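Local coordinates for proline dehydrogenase (Deinococcus radiodurans, PDB 4H6Q), which oxidises L-proline to delta-1-pyrroline-5-carboxylate with a bound FAD and passes the electrons to a quinone, the first step of proline breakdown to glutamate, at residues 86-90 with 91-95; 118-121 with 122-126; 215-218 with 219-223; 247-250 with 251-255. All blocks are in the same frame, centred on the assembly; numbering follows the deposited sequence.

All four contacts lie on the outer layer of one beta8-alpha8 barrel, contacts 2 and 3 on outer helices, contacts 1 and 4 where a helix gives way to the chain leading into a strand. Contacts 1 and 2, with centres 16 Å apart, are tied by a salt bridge from Glu86 OE2 to Lys126 NZ of 2.9 Å. Contacts 3 and 4, with centres 12 Å apart, pack directly: Leu221 CD2 lies 3.9 Å from Phe254 CB. Toward the active site, the Ile123 side chain of contact 2 is about 10 Å from that of substrate-binding Lys100, and the Val217 side chain of contact 3 is about 10 Å from the FAD; contact 1 is remote from the annotated sites.

Contact 1 (86-90 with 91-95); sequences EAAHA and AGIKP
Ile93 keeps CG1 beside its own backbone N (chi1 -62°) and CG2 next to its carbonyl carbon. Its CB lies against the last helical turn, 4.2 Å from Ala88 CB and 3.5 Å from Ala88 O. His89 has CG opposite the backbone N (chi1 173°), and a water lies in the ring plane at its edge, 2.8 Å from ND1; the same water reaches Ile93 O weakly. Backbone bonds close the turn. Ile93 N donates to Ala88 O at 2.9 Å, from above the carbonyl plane, and Gly92 N donates to His89 O at 3.0 Å. Ala91 N adds two weak, bent bonds to Ala87 O and Ala88 O, so the latter carbonyl is approached by two donors. Gly92 has positive phi (84°), a conformation in which a side chain would run into the carbonyl oxygen before it. Outside the turn, Ile93 packs on Ile46 and Val49 of helix 42-54, while the His89 ring stacks with Tyr130. The 6-to-1 and 5-to-2 bonds, the glycine with positive phi and the apolar pair Ala88 and Ile93 bridging the turn together make a Schellman motif, which ends helix 71-90 and turns the chain toward strand 96-99.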
loop_
_atom_site.group_PDB
_atom_site.type_symbol
_atom_site.label_atom_id
_atom_site.label_comp_id
_atom_site.label_asym_id
_atom_site.label_seq_id
_atom_site.Cartn_x
_atom_site.Cartn_y
_atom_site.Cartn_z
ATOM N N GLU A 86 -4.037 -6.500 16.258
ATOM C CA GLU A 86 -3.998 -7.412 17.415
ATOM C C GLU A 86 -3.947 -8.862 16.984
ATOM O O GLU A 86 -3.174 -9.663 17.531
ATOM C CB GLU A 86 -5.204 -7.189 18.353
ATOM C CG GLU A 86 -5.267 -5.803 19.011
ATOM C CD GLU A 86 -4.332 -5.591 20.158
ATOM O OE1 GLU A 86 -3.410 -6.418 20.376
ATOM O OE2 GLU A 86 -4.531 -4.581 20.875
ATOM N N ALA A 87 -4.755 -9.232 15.996
ATOM C CA ALA A 87 -4.809 -10.615 15.543
ATOM C C ALA A 87 -3.516 -11.026 14.854
ATOM O O ALA A 87 -3.030 -12.159 15.054
ATOM C CB ALA A 87 -6.036 -10.828 14.606
ATOM N N ALA A 88 -2.954 -10.141 14.031
ATOM C CA ALA A 88 -1.653 -10.443 13.408
ATOM C C ALA A 88 -0.570 -10.688 14.448
ATOM O O ALA A 88 0.109 -11.721 14.432
ATOM C CB ALA A 88 -1.240 -9.300 12.468
ATOM N N HIS A 89 -0.475 -9.772 15.404
ATOM C CA HIS A 89 0.504 -9.906 16.484
ATOM C C HIS A 89 0.303 -11.222 17.246
ATOM O O HIS A 89 1.292 -11.900 17.578
ATOM C CB HIS A 89 0.413 -8.676 17.398
ATOM C CG HIS A 89 1.253 -8.775 18.636
ATOM N ND1 HIS A 89 2.636 -8.844 18.600
ATOM C CD2 HIS A 89 0.912 -8.832 19.952
ATOM C CE1 HIS A 89 3.115 -8.951 19.838
ATOM N NE2 HIS A 89 2.087 -8.945 20.682
ATOM N N ALA A 90 -0.939 -11.572 17.590
ATOM C CA ALA A 90 -1.190 -12.785 18.381
ATOM C C ALA A 90 -0.805 -14.041 17.609
ATOM O O ALA A 90 -0.483 -15.045 18.232
ATOM C CB ALA A 90 -2.660 -12.850 18.825
ATOM N N ALA A 91 -0.794 -13.960 16.268
ATOM C CA ALA A 91 -0.442 -15.074 15.392
ATOM C C ALA A 91 1.071 -15.137 15.127
ATOM O O ALA A 91 1.583 -16.050 14.471
ATOM C CB ALA A 91 -1.213 -15.017 14.080
ATOM N N GLY A 92 1.797 -14.164 15.664
ATOM C CA GLY A 92 3.230 -14.088 15.430
ATOM C C GLY A 92 3.637 -13.403 14.147
ATOM O O GLY A 92 4.740 -13.630 13.640
ATOM N N ILE A 93 2.739 -12.592 13.601
ATOM C CA ILE A 93 3.065 -11.818 12.407
ATOM C C ILE A 93 3.337 -10.373 12.827
ATOM O O ILE A 93 2.515 -9.764 13.513
ATOM C CB ILE A 93 1.881 -11.841 11.432
ATOM C CG1 ILE A 93 1.600 -13.288 10.975
ATOM C CG2 ILE A 93 2.156 -10.940 10.226
ATOM C CD1 ILE A 93 0.285 -13.472 10.266
ATOM N N LYS A 94 4.502 -9.822 12.469
ATOM C CA LYS A 94 4.800 -8.419 12.731
ATOM C C LYS A 94 3.786 -7.592 11.933
ATOM O O LYS A 94 3.682 -7.721 10.733
ATOM C CB LYS A 94 6.236 -8.088 12.304
ATOM C CG LYS A 94 6.855 -6.862 12.969
ATOM C CD LYS A 94 8.349 -6.669 12.492
ATOM C CE LYS A 94 9.201 -6.044 13.550
ATOM N NZ LYS A 94 9.859 -7.120 14.345
ATOM N N PRO A 95 3.034 -6.710 12.607
ATOM C CA PRO A 95 2.021 -5.953 11.859
ATOM C C PRO A 95 2.647 -5.026 10.820
ATOM O O PRO A 95 3.612 -4.221 11.072
ATOM C CB PRO A 95 1.267 -5.193 12.963
ATOM C CG PRO A 95 1.637 -5.846 14.243
ATOM C CD PRO A 95 2.996 -6.423 14.045
HETATM O O HOH W 1 4.249 -8.833 16.359
#

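Contact 2 (118-121 with 122-126); sequences TNAR and RIIAK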
loop_
_atom_site.group_PDB
_atom_site.type_symbol
_atom_site.label_atom_id
_atom_site.label_comp_id
_atom_site.label_asym_id
_atom_site.label_seq_id
_atom_site.Cartn_x
_atom_site.Cartn_y
_atom_site.Cartn_z
ATOM N N THR A 118 -6.551 11.708 13.802
ATOM C CA THR A 118 -6.628 11.091 15.117
ATOM C C THR A 118 -6.817 9.580 15.038
ATOM O O THR A 118 -6.205 8.879 15.863
ATOM C CB THR A 118 -7.701 11.663 16.002
ATOM O OG1 THR A 118 -8.959 11.379 15.400
ATOM C CG2 THR A 118 -7.547 13.163 16.137
ATOM N N ASN A 119 -7.522 9.048 14.042
ATOM C CA ASN A 119 -7.603 7.590 13.929
ATOM C C ASN A 119 -6.277 7.010 13.491
ATOM O O ASN A 119 -5.898 5.921 13.970
ATOM C CB ASN A 119 -8.724 7.182 12.961
ATOM C CG ASN A 119 -10.097 7.240 13.644
ATOM O OD1 ASN A 119 -10.235 6.910 14.833
ATOM N ND2 ASN A 119 -11.137 7.673 12.896
ATOM N N ALA A 120 -5.561 7.683 12.576
ATOM C CA ALA A 120 -4.248 7.158 12.163
ATOM C C ALA A 120 -3.273 7.098 13.338
ATOM O O ALA A 120 -2.479 6.146 13.447
ATOM C CB ALA A 120 -3.653 7.996 11.032
ATOM N N ARG A 121 -3.325 8.073 14.232
ATOM C CA ARG A 121 -2.489 8.023 15.431
ATOM C C ARG A 121 -2.741 6.759 16.240
ATOM O O ARG A 121 -1.796 6.108 16.722
ATOM C CB ARG A 121 -2.746 9.247 16.317
ATOM C CG ARG A 121 -2.078 10.514 15.812
ATOM C CD ARG A 121 -2.544 11.696 16.634
ATOM N NE ARG A 121 -1.776 12.878 16.268
ATOM C CZ ARG A 121 -2.253 14.111 16.272
ATOM N NH1 ARG A 121 -3.514 14.322 16.591
ATOM N NH2 ARG A 121 -1.475 15.124 15.917
ATOM N N ARG A 122 -4.002 6.375 16.418
ATOM C CA ARG A 122 -4.346 5.183 17.208
ATOM C C ARG A 122 -3.854 3.915 16.516
ATOM O O ARG A 122 -3.336 2.987 17.176
ATOM C CB ARG A 122 -5.868 5.088 17.422
ATOM C CG ARG A 122 -6.465 6.303 18.098
ATOM C CD ARG A 122 -7.921 6.062 18.449
ATOM N NE ARG A 122 -8.817 5.715 17.351
ATOM C CZ ARG A 122 -9.453 4.533 17.244
ATOM N NH1 ARG A 122 -9.258 3.555 18.113
ATOM N NH2 ARG A 122 -10.303 4.345 16.292
ATOM N N ILE A 123 -4.038 3.850 15.198
ATOM C CA ILE A 123 -3.579 2.706 14.428
ATOM C C ILE A 123 -2.045 2.567 14.488
ATOM O O ILE A 123 -1.507 1.464 14.738
ATOM C CB ILE A 123 -4.082 2.819 12.977
ATOM C CG1 ILE A 123 -5.635 2.686 12.946
ATOM C CG2 ILE A 123 -3.380 1.826 12.032
ATOM C CD1 ILE A 123 -6.254 3.136 11.603
ATOM N N ILE A 124 -1.336 3.671 14.250
ATOM C CA ILE A 124 0.120 3.602 14.212
ATOM C C ILE A 124 0.675 3.304 15.609
ATOM O O ILE A 124 1.630 2.522 15.746
ATOM C CB ILE A 124 0.733 4.897 13.648
ATOM C CG1 ILE A 124 0.253 5.147 12.219
ATOM C CG2 ILE A 124 2.298 4.831 13.733
ATOM C CD1 ILE A 124 0.463 6.593 11.776
ATOM N N ALA A 125 0.090 3.891 16.657
ATOM C CA ALA A 125 0.549 3.613 18.025
ATOM C C ALA A 125 0.448 2.113 18.316
ATOM O O ALA A 125 1.351 1.540 18.929
ATOM C CB ALA A 125 -0.277 4.433 19.021
ATOM N N LYS A 126 -0.645 1.469 17.908
ATOM C CA LYS A 126 -0.848 0.047 18.164
ATOM C C LYS A 126 0.158 -0.783 17.366
ATOM O O LYS A 126 0.809 -1.711 17.922
ATOM C CB LYS A 126 -2.307 -0.377 17.896
ATOM C CG LYS A 126 -2.625 -1.809 18.239
ATOM C CD LYS A 126 -2.309 -2.210 19.662
ATOM C CE LYS A 126 -3.236 -1.538 20.636
ATOM N NZ LYS A 126 -3.136 -2.240 21.925
#
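Arg122 and Asn119 lie side by side, one helical turn apart and pointing the same way, and Arg122 grips the amide oxygen side-on with two nitrogens. NE donates to Asn119 OD1 at 3.1 Å, in the carbonyl plane, and NH2 reaches the same OD1 at 3.0 Å from above that plane. OD1 sits exactly in the guanidinium plane, although the amide and guanidinium planes stand 69° apart. A bend at chi3 (-58°) folds the arginine back along the helix, after CG has passed 3.4 Å from Thr118 O. Each group has a second partner: Arg122 NH2 makes a salt bridge to Asp79, and Asn119 ND2 donates to Val104 O, which would be expected to fix the rotation of the amide. A leucine in place of Arg122 would probably cost Asn119 OD1 both of these donors and Asp79 its salt bridge to this arginine, leaving the amide less firmly oriented. Arg121 takes part through its backbone: its O accepts from Ala125 N at 2.9 Å, while the extended side chain leads away to a salt bridge with Glu157. Among its neighbours, helix 115-129 turns Asn119 and Arg122 toward Ala78 of helix 71-90, Arg121 and Ile124 toward Leu154 of helix 144-158, and Ile123 and Ile124 inward onto Ile134 of barrel strand 133-136.

Contact 3 (215-218 with 219-223); sequences RLVF and QHLKA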
loop_
_atom_site.group_PDB
_atom_site.type_symbol
_atom_site.label_atom_id
_atom_site.label_comp_id
_atom_site.label_asym_id
_atom_site.label_seq_id
_atom_site.Cartn_x
_atom_site.Cartn_y
_atom_site.Cartn_z
ATOM N N ARG A 215 12.735 7.299 -12.280
ATOM C CA ARG A 215 13.345 8.449 -11.602
ATOM C C ARG A 215 12.992 8.440 -10.118
ATOM O O ARG A 215 13.852 8.704 -9.277
ATOM C CB ARG A 215 12.918 9.789 -12.264
ATOM C CG ARG A 215 13.413 9.954 -13.689
ATOM C CD ARG A 215 13.174 11.391 -14.195
ATOM N NE ARG A 215 11.760 11.619 -14.479
ATOM C CZ ARG A 215 11.245 11.722 -15.705
ATOM N NH1 ARG A 215 12.046 11.643 -16.769
ATOM N NH2 ARG A 215 9.946 11.921 -15.873
ATOM N N LEU A 216 11.738 8.134 -9.773
ATOM C CA LEU A 216 11.346 8.135 -8.364
ATOM C C LEU A 216 12.140 7.076 -7.572
ATOM O O LEU A 216 12.644 7.352 -6.474
ATOM C CB LEU A 216 9.839 7.848 -8.216
ATOM C CG LEU A 216 8.947 9.071 -8.414
ATOM C CD1 LEU A 216 7.521 8.579 -8.560
ATOM C CD2 LEU A 216 9.070 10.043 -7.213
ATOM N N VAL A 217 12.159 5.844 -8.072
ATOM C CA VAL A 217 12.858 4.742 -7.400
ATOM C C VAL A 217 14.340 5.071 -7.290
ATOM O O VAL A 217 14.923 4.934 -6.202
ATOM C CB VAL A 217 12.646 3.417 -8.158
ATOM C CG1 VAL A 217 13.610 2.318 -7.658
ATOM C CG2 VAL A 217 11.200 2.948 -8.025
ATOM N N PHE A 218 14.962 5.481 -8.395
ATOM C CA PHE A 218 16.404 5.678 -8.425
ATOM C C PHE A 218 16.792 6.839 -7.503
ATOM O O PHE A 218 17.809 6.769 -6.779
ATOM C CB PHE A 218 16.886 5.970 -9.852
ATOM C CG PHE A 218 16.725 4.811 -10.807
ATOM C CD1 PHE A 218 16.373 3.534 -10.356
ATOM C CD2 PHE A 218 16.895 5.015 -12.177
ATOM C CE1 PHE A 218 16.221 2.466 -11.285
ATOM C CE2 PHE A 218 16.737 3.951 -13.110
ATOM C CZ PHE A 218 16.403 2.688 -12.660
ATOM N N GLN A 219 16.014 7.918 -7.488
ATOM C CA GLN A 219 16.331 9.057 -6.619
ATOM C C GLN A 219 16.157 8.687 -5.143
ATOM O O GLN A 219 16.920 9.139 -4.286
ATOM C CB GLN A 219 15.458 10.284 -6.966
ATOM C CG GLN A 219 15.840 10.982 -8.275
ATOM C CD GLN A 219 17.250 11.514 -8.237
ATOM O OE1 GLN A 219 17.598 12.337 -7.373
ATOM N NE2 GLN A 219 18.086 11.033 -9.152
ATOM N N HIS A 220 15.138 7.884 -4.842
ATOM C CA HIS A 220 14.915 7.486 -3.463
ATOM C C HIS A 220 16.067 6.583 -2.970
ATOM O O HIS A 220 16.570 6.760 -1.842
ATOM C CB HIS A 220 13.560 6.780 -3.256
ATOM C CG HIS A 220 12.949 7.095 -1.924
ATOM N ND1 HIS A 220 12.753 8.407 -1.502
ATOM C CD2 HIS A 220 12.452 6.295 -0.942
ATOM C CE1 HIS A 220 12.147 8.380 -0.315
ATOM N NE2 HIS A 220 11.945 7.118 0.033
ATOM N N LEU A 221 16.493 5.652 -3.828
ATOM C CA LEU A 221 17.610 4.778 -3.480
ATOM C C LEU A 221 18.913 5.558 -3.330
ATOM O O LEU A 221 19.723 5.300 -2.416
ATOM C CB LEU A 221 17.784 3.697 -4.533
ATOM C CG LEU A 221 16.669 2.641 -4.564
ATOM C CD1 LEU A 221 16.863 1.765 -5.799
ATOM C CD2 LEU A 221 16.681 1.776 -3.273
ATOM N N LYS A 222 19.154 6.530 -4.208
ATOM C CA LYS A 222 20.403 7.290 -4.115
ATOM C C LYS A 222 20.406 8.118 -2.833
ATOM O O LYS A 222 21.493 8.405 -2.268
ATOM C CB LYS A 222 20.586 8.217 -5.337
ATOM C CG LYS A 222 21.011 7.501 -6.615
ATOM C CD LYS A 222 21.113 8.519 -7.773
ATOM C CE LYS A 222 21.137 7.818 -9.109
ATOM N NZ LYS A 222 21.501 8.713 -10.229
ATOM N N ALA A 223 19.208 8.537 -2.402
ATOM C CA ALA A 223 19.066 9.329 -1.179
ATOM C C ALA A 223 19.245 8.465 0.067
ATOM O O ALA A 223 19.302 8.982 1.187
ATOM C CB ALA A 223 17.692 10.053 -1.157
#
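Val217 O accepts from Leu221 N at 2.9 Å in a nearly straight bond (164°), and the same two residues meet again through their side chains. These run side by side in the same direction. Val217 turns CG1 opposite its backbone N (chi1 167°), where the methyl touches Leu221 CD1 at 3.8 Å; Leu221 CG in turn rests 3.3 Å from Val217 O, so carbon packs against the acceptor oxygen. One residue on, the pattern recurs. Lys222 N donates to Phe218 O at 2.9 Å, and the extended lysine chain starts across this carbonyl, with CG 3.3 Å from it. Gln219 N bonds to Arg215 O at 2.9 Å. His220 N completes the series, donating to Leu216 O, but its imidazole leaves the helix: NE2 donates to Pro186 O and ND1 accepts from Arg178, consistent with a neutral ring protonated at NE2. Leu216, Val217 and His220 all touch Met190, an FAD-binding residue on strand 188-191. Toward helix 234-246, the Phe218 ring stacks with that of Phe243, which Leu221 also touches. Helix 206-222 is thus amphipathic, with one face applied to the sheet and flanks set against neighbouring helices, as expected of the helix in a beta-alpha-beta crossover, here between strands 188-191 and 227-230 of the TIM barrel.

Contact 4 (247-250 with 251-255); sequences HGIG and KDAFE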
loop_
_atom_site.group_PDB
_atom_site.type_symbol
_atom_site.label_atom_id
_atom_site.label_comp_id
_atom_site.label_asym_id
_atom_site.label_seq_id
_atom_site.Cartn_x
_atom_site.Cartn_y
_atom_site.Cartn_z
ATOM N N HIS A 247 24.974 0.301 -8.461
ATOM C CA HIS A 247 25.213 1.257 -7.370
ATOM C C HIS A 247 25.634 0.630 -6.040
ATOM O O HIS A 247 25.762 1.334 -5.047
ATOM C CB HIS A 247 23.986 2.141 -7.182
ATOM C CG HIS A 247 23.760 3.046 -8.355
ATOM N ND1 HIS A 247 24.202 4.348 -8.397
ATOM C CD2 HIS A 247 23.192 2.801 -9.562
ATOM C CE1 HIS A 247 23.896 4.880 -9.573
ATOM N NE2 HIS A 247 23.299 3.958 -10.307
ATOM N N GLY A 248 25.882 -0.685 -6.024
ATOM C CA GLY A 248 26.320 -1.351 -4.793
ATOM C C GLY A 248 25.313 -1.303 -3.659
ATOM O O GLY A 248 25.679 -1.319 -2.473
ATOM N N ILE A 249 24.020 -1.264 -3.992
ATOM C CA ILE A 249 22.978 -1.169 -2.983
ATOM C C ILE A 249 22.635 -2.548 -2.423
ATOM O O ILE A 249 22.466 -3.511 -3.175
ATOM C CB ILE A 249 21.774 -0.447 -3.585
ATOM C CG1 ILE A 249 22.158 1.025 -3.822
ATOM C CG2 ILE A 249 20.521 -0.543 -2.669
ATOM C CD1 ILE A 249 21.154 1.782 -4.629
ATOM N N GLY A 250 22.573 -2.682 -1.108
ATOM C CA GLY A 250 22.303 -3.996 -0.545
ATOM C C GLY A 250 20.868 -4.465 -0.766
ATOM O O GLY A 250 19.919 -3.643 -0.862
ATOM N N LYS A 251 20.682 -5.787 -0.843
ATOM C CA LYS A 251 19.359 -6.373 -1.012
ATOM C C LYS A 251 18.502 -6.334 0.249
ATOM O O LYS A 251 17.345 -6.743 0.210
ATOM C CB LYS A 251 19.472 -7.789 -1.588
ATOM C CG LYS A 251 20.022 -7.747 -3.039
ATOM C CD LYS A 251 20.194 -9.173 -3.631
ATOM C CE LYS A 251 20.766 -9.092 -4.991
ATOM N NZ LYS A 251 21.928 -9.953 -5.141
ATOM N N ASP A 252 19.027 -5.752 1.340
ATOM C CA ASP A 252 18.270 -5.444 2.550
ATOM C C ASP A 252 17.773 -3.992 2.561
ATOM O O ASP A 252 17.096 -3.572 3.527
ATOM C CB ASP A 252 19.190 -5.620 3.762
ATOM C CG ASP A 252 20.462 -4.692 3.683
ATOM O OD1 ASP A 252 21.190 -4.667 2.625
ATOM O OD2 ASP A 252 20.767 -4.010 4.718
ATOM N N ALA A 253 18.105 -3.213 1.525
ATOM C CA ALA A 253 17.828 -1.764 1.546
ATOM C C ALA A 253 16.557 -1.360 0.800
ATOM O O ALA A 253 16.249 -0.158 0.708
ATOM C CB ALA A 253 19.028 -1.023 0.959
ATOM N N PHE A 254 15.835 -2.337 0.263
ATOM C CA PHE A 254 14.626 -2.037 -0.534
ATOM C C PHE A 254 13.899 -3.332 -0.693
ATOM O O PHE A 254 14.468 -4.401 -0.410
ATOM C CB PHE A 254 14.986 -1.456 -1.921
ATOM C CG PHE A 254 15.581 -2.446 -2.830
ATOM C CD1 PHE A 254 14.804 -3.124 -3.755
ATOM C CD2 PHE A 254 16.942 -2.804 -2.709
ATOM C CE1 PHE A 254 15.367 -4.115 -4.595
ATOM C CE2 PHE A 254 17.490 -3.781 -3.524
ATOM C CZ PHE A 254 16.735 -4.416 -4.462
ATOM N N GLU A 255 12.659 -3.287 -1.176
ATOM C CA GLU A 255 11.917 -4.523 -1.466
ATOM C C GLU A 255 11.045 -4.283 -2.676
ATOM O O GLU A 255 10.646 -3.127 -2.974
ATOM C CB GLU A 255 11.071 -4.983 -0.286
ATOM C CG GLU A 255 9.942 -4.003 0.128
ATOM C CD GLU A 255 9.456 -4.260 1.514
ATOM O OE1 GLU A 255 8.214 -4.228 1.771
ATOM O OE2 GLU A 255 10.322 -4.472 2.429
#
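Ile249 directs CG2 at the end of the turn and the residue after it: the methyl lies 4.0 Å from Ala253 CB and 4.2 Å from Phe254 CD2. CG2 stands opposite the isoleucine backbone N (CG1 beside it, chi1 -69°), which sets this branch against the turn while the CG1-CD1 branch goes to Leu221 of helix 206-222. The Phe254 ring offers its edge to the backbone. Gly250 O lies near the ring plane, 3.6 Å from CD2 and at the same distance from CE2, where the slightly positive ring hydrogens would suit a carbonyl oxygen. Phe254 reaches this position with CG between its backbone N and carbonyl carbon (chi1 71°), which brings the ring edge to Gly250 O. Gly250 O also accepts from Ala253 N at 3.0 Å, the donor standing well above the carbonyl plane, and Ala253 CB crowds it at 3.3 Å. This bond closes a type I beta turn from Gly250 to Ala253. It follows the Schellman motif that ends helix 234-246, with Gly248 at positive phi, and leads into barrel strand 254-259, so the segment is an alpha-to-beta connection of the TIM barrel. Asp252 curls back until OD1 is 3.4 Å from Gly250 CA, where a CB on that residue would collide with it. Val244 of helix 234-246 touches both Ile249 and Phe254, and Tyr275 packs on Phe254 as well. Beyond the ring, Glu255 joins the sheet through backbone bonds to Thr227 and Val229, its carboxylate held by a salt bridge to Arg278 and a hydrogen bond to Tyr226.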